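Local coordinates for protein inositol dehydrogenase (Lactobacillus casei, PDB 4MKX) that probably oxidises scyllo-inositol with NAD as cofactor, as a sugar alcohol dehydrogenase of the Gfo/Idh/MocA family, at residues N132-L137 and N316-N321. Numbering follows the deposited sequence.
Sequences NLKFQL and NSILNN
Lys134 runs alongside the last turn of helix 304-319, toward its C-terminal end, and hands its ammonium group to Asn321, just beyond the helix. Its CG lies beside the backbone N (chi1 -61°), and a bend at chi2 (-54°) lays the rest of the chain along the helix. CG packs 3.8 Å from CG1 of Ile318, the two side chains running past each other in opposite directions, while CE sits 3.3 Å from the carbonyl O of Ser317. The side chains of Lys134 and Asn321 cross at about a right angle, and NZ donates to OD1 of Asn321 over 3.1 Å, in the carbonyl plane and at a C=O...N angle of 154°. Asn321, with positive phi, is the first residue to leave the helical conformation. Asp323 adds a weak, long ion pair to the same ammonium. Replacing Lys134 by alanine removes the ammonium and the aliphatic chain, which would probably leave Asn321 OD1 without this donor and open a gap beside Ser317 and Ile318. Farther along, one water donates to both OE1 of Gln136 and OG of Ser317, at 2.8 Å from each; that hydroxyl also hydrogen-bonds Phe314 O. Backbone bonds join Lys134 and Gln136 to Val107 of the neighbouring strand. Helix 304-319 thus packs its C-terminal end on the loop leading into strand 135-137, the edge strand, within this chain, of the NAD-binding Rossmann fold's parallel sheet.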
ATOM      1  N   ASN A 132       3.578  -8.767  47.559  1.00 28.41           N
ATOM      2  CA  ASN A 132       2.677  -7.631  47.726  1.00 31.06           C
ATOM      3  C   ASN A 132       3.133  -6.383  46.966  1.00 29.05           C
ATOM      4  O   ASN A 132       2.442  -5.361  46.959  1.00 30.18           O
ATOM      5  CB  ASN A 132       2.485  -7.310  49.216  1.00 32.04           C
ATOM      6  CG  ASN A 132       3.763  -6.820  49.889  1.00 31.13           C
ATOM      7  OD1 ASN A 132       4.858  -7.320  49.626  1.00 32.39           O
ATOM      8  ND2 ASN A 132       3.620  -5.842  50.773  1.00 35.28           N
ATOM      9  N   LEU A 133       4.306  -6.459  46.341  1.00 23.43           N
ATOM     10  CA  LEU A 133       4.815  -5.342  45.558  1.00 17.98           C
ATOM     11  C   LEU A 133       4.729  -5.680  44.077  1.00 17.46           C
ATOM     12  O   LEU A 133       4.937  -6.827  43.684  1.00 19.67           O
ATOM     13  CB  LEU A 133       6.254  -5.018  45.942  1.00 16.85           C
ATOM     14  CG  LEU A 133       6.442  -4.613  47.406  1.00 19.26           C
ATOM     15  CD1 LEU A 133       7.918  -4.525  47.763  1.00 16.81           C
ATOM     16  CD2 LEU A 133       5.754  -3.284  47.665  1.00 20.71           C
ATOM     17  N   LYS A 134       4.401  -4.679  43.272  1.00 17.84           N
ATOM     18  CA  LYS A 134       4.324  -4.852  41.832  1.00 17.70           C
ATOM     19  C   LYS A 134       5.718  -4.922  41.231  1.00 16.98           C
ATOM     20  O   LYS A 134       6.604  -4.157  41.618  1.00 18.23           O
ATOM     21  CB  LYS A 134       3.560  -3.676  41.216  1.00 16.59           C
ATOM     22  CG  LYS A 134       2.128  -3.547  41.708  1.00 20.39           C
ATOM     23  CD  LYS A 134       1.372  -4.849  41.519  1.00 25.05           C
ATOM     24  CE  LYS A 134       0.016  -4.800  42.199  1.00 31.50           C
ATOM     25  NZ  LYS A 134      -0.560  -6.162  42.385  1.00 35.19           N
ATOM     26  N   PHE A 135       5.913  -5.823  40.269  1.00 16.97           N
ATOM     27  CA  PHE A 135       7.155  -5.843  39.505  1.00 15.30           C
ATOM     28  C   PHE A 135       6.795  -5.941  38.031  1.00 14.80           C
ATOM     29  O   PHE A 135       6.017  -6.810  37.643  1.00 15.81           O
ATOM     30  CB  PHE A 135       8.046  -7.029  39.898  1.00 18.07           C
ATOM     31  CG  PHE A 135       9.219  -7.213  38.989  1.00 14.37           C
ATOM     32  CD1 PHE A 135      10.336  -6.398  39.102  1.00 14.04           C
ATOM     33  CD2 PHE A 135       9.191  -8.183  37.998  1.00 16.39           C
ATOM     34  CE1 PHE A 135      11.414  -6.546  38.237  1.00 16.63           C
ATOM     35  CE2 PHE A 135      10.256  -8.340  37.132  1.00 16.21           C
ATOM     36  CZ  PHE A 135      11.375  -7.529  37.256  1.00 16.10           C
ATOM     37  N   GLN A 136       7.349  -5.040  37.221  1.00 11.43           N
ATOM     38  CA  GLN A 136       7.006  -4.984  35.803  1.00 13.37           C
ATOM     39  C   GLN A 136       8.250  -4.765  34.958  1.00 11.97           C
ATOM     40  O   GLN A 136       9.060  -3.876  35.243  1.00 12.00           O
ATOM     41  CB  GLN A 136       5.984  -3.861  35.562  1.00 13.96           C
ATOM     42  CG  GLN A 136       5.419  -3.815  34.143  1.00 13.45           C
ATOM     43  CD  GLN A 136       4.284  -2.822  34.008  1.00 15.35           C
ATOM     44  OE1 GLN A 136       3.523  -2.598  34.950  1.00 16.22           O
ATOM     45  NE2 GLN A 136       4.172  -2.207  32.837  1.00 12.63           N
ATOM     46  N   LEU A 137       8.394  -5.574  33.902  1.00 10.72           N
ATOM     47  CA  LEU A 137       9.490  -5.416  32.950  1.00 11.17           C
ATOM     48  C   LEU A 137       9.044  -4.633  31.723  1.00 10.24           C
ATOM     49  O   LEU A 137       7.918  -4.805  31.266  1.00 12.81           O
ATOM     50  CB  LEU A 137       9.994  -6.786  32.506  1.00 12.88           C
ATOM     51  CG  LEU A 137      10.895  -7.423  33.548  1.00 15.68           C
ATOM     52  CD1 LEU A 137      11.005  -8.923  33.296  1.00 17.76           C
ATOM     53  CD2 LEU A 137      12.255  -6.757  33.482  1.00 18.20           C
ATOM     54  N   ASN A 316      -1.348   2.399  37.377  1.00 16.83           N
ATOM     55  CA  ASN A 316      -2.674   1.855  37.671  1.00 19.96           C
ATOM     56  C   ASN A 316      -2.633   0.506  38.388  1.00 23.64           C
ATOM     57  O   ASN A 316      -3.531   0.192  39.165  1.00 24.34           O
ATOM     58  CB  ASN A 316      -3.526   1.749  36.403  1.00 19.34           C
ATOM     59  CG  ASN A 316      -3.798   3.098  35.767  1.00 21.04           C
ATOM     60  OD1 ASN A 316      -3.518   4.142  36.347  1.00 19.53           O
ATOM     61  ND2 ASN A 316      -4.338   3.079  34.558  1.00 25.61           N
ATOM     62  N   SER A 317      -1.601  -0.296  38.121  1.00 19.02           N
ATOM     63  CA  SER A 317      -1.478  -1.611  38.756  1.00 21.71           C
ATOM     64  C   SER A 317      -1.309  -1.482  40.267  1.00 22.61           C
ATOM     65  O   SER A 317      -1.786  -2.321  41.031  1.00 23.68           O
ATOM     66  CB  SER A 317      -0.314  -2.421  38.160  1.00 18.75           C
ATOM     67  OG  SER A 317       0.946  -1.969  38.631  1.00 17.48           O
ATOM     68  N   ILE A 318      -0.618  -0.430  40.683  1.00 17.39           N
ATOM     69  CA  ILE A 318      -0.398  -0.152  42.098  1.00 20.57           C
ATOM     70  C   ILE A 318      -1.665   0.402  42.733  1.00 25.23           C
ATOM     71  O   ILE A 318      -2.068  -0.033  43.811  1.00 25.93           O
ATOM     72  CB  ILE A 318       0.727   0.867  42.284  1.00 20.91           C
ATOM     73  CG1 ILE A 318       2.058   0.288  41.788  1.00 20.76           C
ATOM     74  CG2 ILE A 318       0.835   1.283  43.758  1.00 22.63           C
ATOM     75  CD1 ILE A 318       3.157   1.322  41.659  1.00 18.42           C
ATOM     76  N   LEU A 319      -2.287   1.366  42.061  1.00 24.34           N
ATOM     77  CA  LEU A 319      -3.516   1.980  42.558  1.00 28.18           C
ATOM     78  C   LEU A 319      -4.653   0.970  42.698  1.00 31.77           C
ATOM     79  O   LEU A 319      -5.379   0.981  43.695  1.00 38.37           O
ATOM     80  CB  LEU A 319      -3.961   3.120  41.642  1.00 27.08           C
ATOM     81  CG  LEU A 319      -3.139   4.403  41.689  1.00 27.55           C
ATOM     82  CD1 LEU A 319      -3.602   5.371  40.612  1.00 31.71           C
ATOM     83  CD2 LEU A 319      -3.241   5.040  43.066  1.00 34.49           C
ATOM     84  N   ASN A 320      -4.803   0.103  41.701  1.00 28.48           N
ATOM     85  CA  ASN A 320      -5.888  -0.875  41.677  1.00 31.57           C
ATOM     86  C   ASN A 320      -5.499  -2.261  42.181  1.00 33.05           C
ATOM     87  O   ASN A 320      -6.313  -3.186  42.141  1.00 37.49           O
ATOM     88  CB  ASN A 320      -6.461  -0.996  40.266  1.00 31.36           C
ATOM     89  CG  ASN A 320      -7.037   0.305  39.760  1.00 35.60           C
ATOM     90  OD1 ASN A 320      -7.302   1.221  40.537  1.00 40.66           O
ATOM     91  ND2 ASN A 320      -7.242   0.392  38.450  1.00 36.33           N
ATOM     92  N   ASN A 321      -4.259  -2.396  42.645  1.00 33.50           N
ATOM     93  CA  ASN A 321      -3.732  -3.671  43.128  1.00 33.45           C
ATOM     94  C   ASN A 321      -4.001  -4.834  42.176  1.00 37.86           C
ATOM     95  O   ASN A 321      -4.482  -5.888  42.590  1.00 43.26           O
ATOM     96  CB  ASN A 321      -4.276  -3.981  44.529  1.00 38.79           C
ATOM     97  CG  ASN A 321      -3.468  -5.044  45.253  1.00 44.66           C
ATOM     98  OD1 ASN A 321      -2.468  -5.546  44.737  1.00 43.68           O
ATOM     99  ND2 ASN A 321      -3.897  -5.387  46.465  1.00 48.62           N
TER
HETATM  100  O   HOH W   1       2.904  -3.695  37.495  1.00 18.19           O